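Local coordinates for PbSGBP-B lipoprotein (Prevotella bryantii B14, PDB 6D2Y) that probably binds polysaccharides at the bacterial cell surface as a lipoprotein of a polysaccharide utilization locus, and carries a bound magnesium ion, at residues A58-T63 with F126-S131; I77-Q82 with S99-I104; I261-V266 with T446-I451. All blocks are in the same frame, centred on the assembly; numbering follows the deposited sequence.

Interaction 1. Residues A58-T63 with F126-S131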
loop_
_atom_site.group_PDB
_atom_site.type_symbol
_atom_site.label_atom_id
_atom_site.label_comp_id
_atom_site.label_asym_id
_atom_site.label_seq_id
_atom_site.Cartn_x
_atom_site.Cartn_y
_atom_site.Cartn_z
ATOM N N ALA A 58 -17.357 24.379 -2.424
ATOM C CA ALA A 58 -16.667 24.280 -3.703
ATOM C C ALA A 58 -15.268 23.731 -3.472
ATOM O O ALA A 58 -14.646 24.018 -2.445
ATOM C CB ALA A 58 -16.589 25.642 -4.408
ATOM N N SER A 59 -14.781 22.949 -4.431
ATOM C CA SER A 59 -13.457 22.367 -4.326
ATOM C C SER A 59 -12.393 23.421 -4.615
ATOM O O SER A 59 -12.688 24.545 -5.033
ATOM C CB SER A 59 -13.306 21.204 -5.303
ATOM O OG SER A 59 -14.442 20.361 -5.269
ATOM N N LEU A 60 -11.139 23.045 -4.389
ATOM C CA LEU A 60 -10.030 23.908 -4.766
ATOM C C LEU A 60 -10.003 24.094 -6.277
ATOM O O LEU A 60 -10.326 23.177 -7.037
ATOM C CB LEU A 60 -8.708 23.316 -4.279
ATOM C CG LEU A 60 -8.597 23.002 -2.787
ATOM C CD1 LEU A 60 -7.424 22.071 -2.527
ATOM C CD2 LEU A 60 -8.461 24.287 -1.974
ATOM N N GLN A 61 -9.628 25.297 -6.708
ATOM C CA GLN A 61 -9.562 25.727 -8.102
ATOM C C GLN A 61 -10.931 25.796 -8.767
ATOM O O GLN A 61 -11.001 26.053 -9.974
ATOM C CB GLN A 61 -8.648 24.833 -8.952
ATOM C CG GLN A 61 -7.184 25.229 -8.921
ATOM C CD GLN A 61 -6.264 24.064 -9.219
ATOM O OE1 GLN A 61 -6.581 22.915 -8.911
ATOM N NE2 GLN A 61 -5.115 24.354 -9.822
ATOM N N SER A 62 -12.018 25.572 -8.033
ATOM C CA SER A 62 -13.344 25.688 -8.619
ATOM C C SER A 62 -13.680 27.151 -8.869
ATOM O O SER A 62 -13.418 28.018 -8.032
ATOM C CB SER A 62 -14.393 25.060 -7.704
ATOM O OG SER A 62 -14.123 23.686 -7.486
ATOM N N THR A 63 -14.256 27.423 -10.034
ATOM C CA THR A 63 -14.670 28.772 -10.396
ATOM C C THR A 63 -16.144 28.944 -10.045
ATOM O O THR A 63 -16.999 28.220 -10.567
ATOM C CB THR A 63 -14.426 29.034 -11.881
ATOM O OG1 THR A 63 -13.074 28.693 -12.211
ATOM C CG2 THR A 63 -14.658 30.498 -12.207
ATOM N N PHE A 126 -19.058 29.903 3.938
ATOM C CA PHE A 126 -18.844 29.128 2.722
ATOM C C PHE A 126 -17.702 28.155 2.971
ATOM O O PHE A 126 -16.648 28.555 3.475
ATOM C CB PHE A 126 -18.528 30.047 1.536
ATOM C CG PHE A 126 -18.473 29.339 0.213
ATOM C CD1 PHE A 126 -17.256 28.981 -0.347
ATOM C CD2 PHE A 126 -19.636 29.039 -0.478
ATOM C CE1 PHE A 126 -17.200 28.335 -1.565
ATOM C CE2 PHE A 126 -19.587 28.389 -1.699
ATOM C CZ PHE A 126 -18.367 28.037 -2.242
ATOM N N GLN A 127 -17.910 26.889 2.621
ATOM C CA GLN A 127 -16.939 25.839 2.894
ATOM C C GLN A 127 -16.094 25.557 1.660
ATOM O O GLN A 127 -16.600 25.547 0.534
ATOM C CB GLN A 127 -17.636 24.554 3.345
ATOM C CG GLN A 127 -18.706 24.763 4.401
ATOM C CD GLN A 127 -19.535 23.517 4.636
ATOM O OE1 GLN A 127 -19.151 22.640 5.407
ATOM N NE2 GLN A 127 -20.681 23.434 3.968
ATOM N N VAL A 128 -14.804 25.332 1.879
ATOM C CA VAL A 128 -13.885 24.926 0.823
ATOM C C VAL A 128 -13.717 23.417 0.935
ATOM O O VAL A 128 -13.161 22.915 1.918
ATOM C CB VAL A 128 -12.539 25.654 0.925
ATOM C CG1 VAL A 128 -11.529 25.032 -0.028
ATOM C CG2 VAL A 128 -12.717 27.137 0.630
ATOM N N THR A 129 -14.207 22.693 -0.067
ATOM C CA THR A 129 -14.187 21.236 -0.030
ATOM C C THR A 129 -12.771 20.725 -0.265
ATOM O O THR A 129 -12.137 21.065 -1.270
ATOM C CB THR A 129 -15.147 20.671 -1.075
ATOM O OG1 THR A 129 -16.487 20.739 -0.574
ATOM C CG2 THR A 129 -14.803 19.222 -1.393
ATOM N N ILE A 130 -12.275 19.916 0.666
ATOM C CA ILE A 130 -10.955 19.308 0.576
ATOM C C ILE A 130 -11.127 17.797 0.539
ATOM O O ILE A 130 -12.059 17.245 1.134
ATOM C CB ILE A 130 -10.049 19.738 1.752
ATOM C CG1 ILE A 130 -9.984 21.263 1.846
ATOM C CG2 ILE A 130 -8.647 19.162 1.603
ATOM C CD1 ILE A 130 -9.115 21.907 0.788
ATOM N N SER A 131 -10.227 17.129 -0.180
ATOM C CA SER A 131 -10.290 15.680 -0.305
ATOM C C SER A 131 -10.212 15.010 1.061
ATOM O O SER A 131 -9.510 15.474 1.963
ATOM C CB SER A 131 -9.157 15.181 -1.202
ATOM O OG SER A 131 -9.214 13.775 -1.361
HETATM O O HOH W 1 -10.453 19.966 -2.993
#

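Interaction 2. Residues I77-Q82 with S99-I104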
loop_
_atom_site.group_PDB
_atom_site.type_symbol
_atom_site.label_atom_id
_atom_site.label_comp_id
_atom_site.label_asym_id
_atom_site.label_seq_id
_atom_site.Cartn_x
_atom_site.Cartn_y
_atom_site.Cartn_z
ATOM N N ILE A 77 -10.804 39.137 -1.644
ATOM C CA ILE A 77 -11.566 37.987 -1.173
ATOM C C ILE A 77 -10.579 36.958 -0.645
ATOM O O ILE A 77 -9.620 36.602 -1.339
ATOM C CB ILE A 77 -12.430 37.375 -2.295
ATOM C CG1 ILE A 77 -13.587 38.305 -2.665
ATOM C CG2 ILE A 77 -12.961 36.014 -1.883
ATOM C CD1 ILE A 77 -14.526 37.735 -3.716
ATOM N N LEU A 78 -10.807 36.479 0.573
ATOM C CA LEU A 78 -10.060 35.352 1.111
ATOM C C LEU A 78 -11.008 34.202 1.399
ATOM O O LEU A 78 -12.039 34.392 2.050
ATOM C CB LEU A 78 -9.321 35.721 2.389
ATOM C CG LEU A 78 -8.140 36.655 2.199
ATOM C CD1 LEU A 78 -8.634 38.038 2.558
ATOM C CD2 LEU A 78 -6.957 36.233 3.095
ATOM N N PHE A 79 -10.650 33.019 0.914
ATOM C CA PHE A 79 -11.276 31.770 1.326
ATOM C C PHE A 79 -10.459 31.213 2.486
ATOM O O PHE A 79 -9.309 30.799 2.296
ATOM C CB PHE A 79 -11.320 30.793 0.157
ATOM C CG PHE A 79 -12.311 31.164 -0.902
ATOM C CD1 PHE A 79 -11.973 32.049 -1.915
ATOM C CD2 PHE A 79 -13.582 30.622 -0.889
ATOM C CE1 PHE A 79 -12.891 32.385 -2.896
ATOM C CE2 PHE A 79 -14.503 30.952 -1.865
ATOM C CZ PHE A 79 -14.158 31.834 -2.869
ATOM N N ASN A 80 -11.046 31.215 3.685
ATOM C CA ASN A 80 -10.337 30.881 4.925
ATOM C C ASN A 80 -9.161 31.841 5.042
ATOM O O ASN A 80 -9.393 33.060 5.117
ATOM C CB ASN A 80 -9.983 29.392 4.932
ATOM C CG ASN A 80 -11.193 28.509 4.750
ATOM O OD1 ASN A 80 -12.040 28.390 5.645
ATOM N ND2 ASN A 80 -11.279 27.871 3.592
ATOM N N ASP A 81 -7.916 31.369 5.044
ATOM C CA ASP A 81 -6.748 32.235 5.103
ATOM C C ASP A 81 -6.049 32.361 3.756
ATOM O O ASP A 81 -4.928 32.875 3.692
ATOM C CB ASP A 81 -5.768 31.721 6.159
ATOM C CG ASP A 81 -5.413 30.254 5.961
ATOM O OD1 ASP A 81 -5.860 29.658 4.960
ATOM O OD2 ASP A 81 -4.692 29.695 6.813
ATOM N N GLN A 82 -6.680 31.896 2.682
ATOM C CA GLN A 82 -6.085 31.905 1.354
ATOM C C GLN A 82 -6.690 33.041 0.541
ATOM O O GLN A 82 -7.909 33.091 0.348
ATOM C CB GLN A 82 -6.304 30.565 0.654
ATOM C CG GLN A 82 -5.748 29.377 1.420
ATOM C CD GLN A 82 -4.256 29.492 1.669
ATOM O OE1 GLN A 82 -3.479 29.748 0.748
ATOM N NE2 GLN A 82 -3.849 29.309 2.919
ATOM N N SER A 99 -12.235 32.254 -8.599
ATOM C CA SER A 99 -11.865 30.857 -8.422
ATOM C C SER A 99 -11.273 30.647 -7.034
ATOM O O SER A 99 -10.491 31.473 -6.548
ATOM C CB SER A 99 -10.869 30.408 -9.493
ATOM O OG SER A 99 -11.168 31.006 -10.742
ATOM N N VAL A 100 -11.653 29.544 -6.402
ATOM C CA VAL A 100 -11.137 29.214 -5.069
ATOM C C VAL A 100 -9.640 28.943 -5.168
ATOM O O VAL A 100 -9.205 28.228 -6.089
ATOM C CB VAL A 100 -11.879 28.005 -4.498
ATOM C CG1 VAL A 100 -11.500 27.775 -3.042
ATOM C CG2 VAL A 100 -13.385 28.194 -4.630
ATOM N N PRO A 101 -8.818 29.495 -4.274
ATOM C CA PRO A 101 -7.377 29.230 -4.332
ATOM C C PRO A 101 -7.071 27.743 -4.219
ATOM O O PRO A 101 -7.865 26.950 -3.709
ATOM C CB PRO A 101 -6.824 30.006 -3.130
ATOM C CG PRO A 101 -7.820 31.087 -2.896
ATOM C CD PRO A 101 -9.155 30.488 -3.239
ATOM N N ASN A 102 -5.886 27.370 -4.709
ATOM C CA ASN A 102 -5.513 25.962 -4.769
ATOM C C ASN A 102 -4.949 25.450 -3.451
ATOM O O ASN A 102 -5.023 24.246 -3.178
ATOM C CB ASN A 102 -4.491 25.736 -5.888
ATOM C CG ASN A 102 -4.456 24.291 -6.373
ATOM O OD1 ASN A 102 -3.806 23.968 -7.369
ATOM N ND2 ASN A 102 -5.176 23.419 -5.676
ATOM N N GLU A 103 -4.392 26.329 -2.624
ATOM C CA GLU A 103 -3.675 25.888 -1.436
ATOM C C GLU A 103 -4.633 25.456 -0.333
ATOM O O GLU A 103 -5.713 26.030 -0.162
ATOM C CB GLU A 103 -2.758 26.999 -0.928
ATOM C CG GLU A 103 -1.568 27.263 -1.831
ATOM C CD GLU A 103 -0.781 26.002 -2.133
ATOM O OE1 GLU A 103 -0.525 25.218 -1.194
ATOM O OE2 GLU A 103 -0.424 25.794 -3.311
ATOM N N ILE A 104 -4.227 24.436 0.411
ATOM C CA ILE A 104 -5.007 23.966 1.561
ATOM C C ILE A 104 -4.944 25.016 2.667
ATOM O O ILE A 104 -3.848 25.500 2.995
ATOM C CB ILE A 104 -4.468 22.619 2.050
ATOM C CG1 ILE A 104 -5.018 21.476 1.195
ATOM C CG2 ILE A 104 -4.812 22.398 3.520
ATOM C CD1 ILE A 104 -4.030 20.354 0.979
#

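Interaction 3. Residues I261-V266 with T446-I451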
loop_
_atom_site.group_PDB
_atom_site.type_symbol
_atom_site.label_atom_id
_atom_site.label_comp_id
_atom_site.label_asym_id
_atom_site.label_seq_id
_atom_site.Cartn_x
_atom_site.Cartn_y
_atom_site.Cartn_z
ATOM N N ILE A 261 15.923 -15.719 4.490
ATOM C CA ILE A 261 16.639 -15.872 3.230
ATOM C C ILE A 261 18.035 -15.293 3.410
ATOM O O ILE A 261 18.189 -14.162 3.889
ATOM C CB ILE A 261 15.895 -15.177 2.077
ATOM C CG1 ILE A 261 14.490 -15.758 1.910
ATOM C CG2 ILE A 261 16.681 -15.288 0.783
ATOM C CD1 ILE A 261 13.670 -15.057 0.846
ATOM N N GLY A 262 19.051 -16.063 3.032
ATOM C CA GLY A 262 20.422 -15.659 3.255
ATOM C C GLY A 262 20.858 -15.904 4.689
ATOM O O GLY A 262 20.086 -16.320 5.554
ATOM N N ASN A 263 22.135 -15.634 4.938
ATOM C CA ASN A 263 22.711 -15.818 6.262
ATOM C C ASN A 263 23.982 -14.987 6.355
ATOM O O ASN A 263 24.428 -14.385 5.376
ATOM C CB ASN A 263 22.992 -17.298 6.551
ATOM C CG ASN A 263 22.912 -17.629 8.031
ATOM O OD1 ASN A 263 22.835 -16.736 8.877
ATOM N ND2 ASN A 263 22.928 -18.919 8.350
ATOM N N THR A 264 24.558 -14.961 7.554
ATOM C CA THR A 264 25.744 -14.154 7.799
ATOM C C THR A 264 26.921 -14.675 6.984
ATOM O O THR A 264 27.251 -15.863 7.039
ATOM C CB THR A 264 26.091 -14.160 9.287
ATOM O OG1 THR A 264 24.887 -14.078 10.059
ATOM C CG2 THR A 264 26.990 -12.978 9.628
ATOM N N GLY A 265 27.552 -13.780 6.226
ATOM C CA GLY A 265 28.718 -14.129 5.442
ATOM C C GLY A 265 28.440 -14.816 4.123
ATOM O O GLY A 265 29.389 -15.092 3.379
ATOM N N VAL A 266 27.180 -15.105 3.806
ATOM C CA VAL A 266 26.826 -15.730 2.535
ATOM C C VAL A 266 26.771 -14.637 1.473
ATOM O O VAL A 266 25.909 -13.758 1.516
ATOM C CB VAL A 266 25.494 -16.483 2.628
ATOM C CG1 VAL A 266 25.267 -17.311 1.374
ATOM C CG2 VAL A 266 25.480 -17.365 3.863
ATOM N N THR A 446 26.060 -9.390 1.565
ATOM C CA THR A 446 25.758 -10.615 2.300
ATOM C C THR A 446 24.417 -10.382 2.981
ATOM O O THR A 446 24.358 -10.087 4.182
ATOM C CB THR A 446 26.851 -10.953 3.314
ATOM O OG1 THR A 446 27.041 -9.843 4.202
ATOM C CG2 THR A 446 28.164 -11.262 2.606
ATOM N N PRO A 447 23.318 -10.495 2.242
ATOM C CA PRO A 447 22.023 -10.071 2.775
ATOM C C PRO A 447 21.383 -11.120 3.668
ATOM O O PRO A 447 21.527 -12.327 3.466
ATOM C CB PRO A 447 21.188 -9.846 1.511
ATOM C CG PRO A 447 21.736 -10.845 0.545
ATOM C CD PRO A 447 23.210 -10.988 0.856
ATOM N N ILE A 448 20.672 -10.628 4.679
ATOM C CA ILE A 448 19.842 -11.445 5.555
ATOM C C ILE A 448 18.438 -10.862 5.513
ATOM O O ILE A 448 18.230 -9.704 5.899
ATOM C CB ILE A 448 20.374 -11.482 6.995
ATOM C CG1 ILE A 448 21.654 -12.320 7.073
ATOM C CG2 ILE A 448 19.310 -12.035 7.936
ATOM C CD1 ILE A 448 22.074 -12.677 8.492
ATOM N N ILE A 449 17.483 -11.651 5.036
ATOM C CA ILE A 449 16.098 -11.220 4.899
ATOM C C ILE A 449 15.233 -12.181 5.694
ATOM O O ILE A 449 15.101 -13.358 5.334
ATOM C CB ILE A 449 15.647 -11.163 3.434
ATOM C CG1 ILE A 449 16.433 -10.094 2.678
ATOM C CG2 ILE A 449 14.146 -10.928 3.350
ATOM C CD1 ILE A 449 16.318 -10.209 1.180
ATOM N N LYS A 450 14.647 -11.685 6.774
ATOM C CA LYS A 450 13.728 -12.461 7.586
ATOM C C LYS A 450 12.304 -12.075 7.221
ATOM O O LYS A 450 11.971 -10.890 7.166
ATOM C CB LYS A 450 14.004 -12.242 9.072
ATOM C CG LYS A 450 15.434 -12.592 9.447
ATOM C CD LYS A 450 15.700 -12.448 10.935
ATOM C CE LYS A 450 17.129 -12.857 11.263
ATOM N NZ LYS A 450 17.466 -12.597 12.688
ATOM N N ILE A 451 11.475 -13.076 6.951
ATOM C CA ILE A 451 10.120 -12.861 6.469
ATOM C C ILE A 451 9.160 -13.593 7.389
ATOM O O ILE A 451 9.435 -14.717 7.826
ATOM C CB ILE A 451 9.968 -13.338 5.007
ATOM C CG1 ILE A 451 10.776 -12.437 4.076
ATOM C CG2 ILE A 451 8.508 -13.369 4.585
ATOM C CD1 ILE A 451 10.927 -12.975 2.668
#

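Interaction 1. Residues A58-T63 with F126-S131
Ala58 meets Phe126 at the rim of the aromatic ring: its CB lies near the ring plane, 3.7 Å from CZ of Phe126. CG of Phe126 stands anti to its backbone N (chi1 -172°), and the ring beyond it brings CZ to Ala58; both residues also touch Ile64 of strand 63-69. Beside this apolar pair the backbones join. Ala58 N gives a bent bond to Gln127 O, and Thr129 N gives a shorter one, 2.8 Å, to Ala58 O. The pairing of Ala58 with Val128 is parallel; strand 57-59 is an outermost strand of a mixed five-stranded sheet, beside strand 121-129. A water accepts a weak bond from Leu60 N and donates to Thr129 O, 2.6 Å away, bridging the two segments. Leu60 also makes contact through its branches: CD2 touches both Val128 CG1 and Ile130 CD1, each at 3.7 Å, and CD1 rests on Ile130 CD1 as well. The Leu60 and Val128 side chains cross at about a right angle. Leu60 itself lies in a type II turn from Ser59 to Ser62, where Ser59 O is gripped from the same face of its plane by Ser62 N and by Ser62 OG, the latter at 3.0 Å.

Interaction 2. Residues I77-Q82 with S99-I104
An apolar contact without a hydrogen bond across it joins the end of strand 74-79 and the turn after it to the irregular segment that follows strand 95-99, in the N-terminal part of the chain. Phe79 and Val100 form its buried end. The two methyls of Val100 share one face of the ring: CG1 sits 4.3 Å from the centroid of the Phe79 ring, 19° off the normal, a CH-pi contact displaced toward the rim, while CG2 lies over the CE2 and CZ side. With CG1 anti to the backbone N and CG2 anti to the carbonyl carbon, both methyls reach the ring. Pro101 comes to the same ring obliquely, its CD only 3.5 Å from Phe79 CD1, and its CB and CG rest against Gln82 CB. Val128 of strand 121-129 touches both Phe79 and Val100.

Toward the surface the contact turns polar in its atoms but not in its bonding. The Gln82 chain is bent at chi2 (-59°); its side chain runs at a slant across that of Glu103, with OE1 3.3 Å from Glu103 CB, and the amide and carboxylate planes are 65° apart. The other end of that amide is engaged within its own turn: Gln82 NE2 donates to Asp81 OD1 at 2.9 Å, meeting the oxygen from above the carboxylate plane. Asp81 OD2 in turn accepts from Val107 N, so this carboxylate links the turn to the chain beyond Ile104.

Paired backbone bonds, Phe79 N to Gln82 O and Gln82 N to Phe79 O, close the reversal, with Asn80 at positive phi. The arrangement is that of a beta-hairpin with a two-residue type II' loop (Asn80, Asp81), joining antiparallel strands 74-79 and 82-83 at one margin of the mixed sheet.

Interaction 3. Residues I261-V266 with T446-I451
Ile261 and Ile449 stand on the same face of the sheet as an antiparallel hydrogen-bonded pair, Ile261 CB 4.2 Å from Ile449 CB. Both side chains pack against Leu428 of strand 423-428, across the two sheets of the beta sandwich in the glycan-binding domain. Ile261 reaches further along the strand with its delta methyl: chi2 is extended (176°), and CD1 of Ile261 meets Ile451 CD1 at 3.9 Å, the two side chains crossing obliquely. Two nearly straight bonds hold the backbones: Ile261 N to Ile449 O at 2.6 Å, and Ile449 N back to Ile261 O.

Ile448 is turned differently. Its CG1 packs on the backbone of Asn263, and its CD1 ends 3.5 Å from both Thr264 N and Thr264 OG1. Asn263 and Ile448 lie side by side, pointing the same way, whereas Thr264 crosses Ile448. Asn263 OD1 accepts from Thr264 N at 2.8 Å, the donor standing above the carbonyl plane, a bond within the type II turn from Asn263 to Val266. At the far end Thr446 brings CB and CG2 against Val266 O, which Thr446 CA also approaches to 3.2 Å in a CA-H...O contact.

Between these groups Gly262 CA makes a CA-H...O contact with Pro447 O at 3.5 Å. The magnesium ion lies about 9 Å from the Ile451 side chain, and the next residue, Asp452, is one of its ligands. The chemistry therefore changes along the contact: two strong backbone bonds and isoleucine packing on the strand that carries Asp452 give way, toward the turn, to contacts that are mostly methyl and CA-H...O.

Overall arrangement
Interactions 1 and 2 share the mixed sheet of the N-terminal part of the chain, their centres about 9 Å apart, and touch through probable backbone bonds of Gln61 and Ser62 with Val100. Interaction 3 lies across the chain's centre, about 51 and 53 Å from them, centre to centre, in the glycan-binding domain. Each has a buried part (Ala58 and Phe126; Phe79 and Val100; Ile261, Ile449 and Ile451) and an exposed one (Ser59 and Thr129; Glu103; Thr264 and Gly265). Interaction 1 pairs strands in parallel and interaction 3 antiparallel, while interaction 2 relies on side chains. An aromatic ring takes part in the first two; the third is aliphatic and alone adjoins the magnesium site.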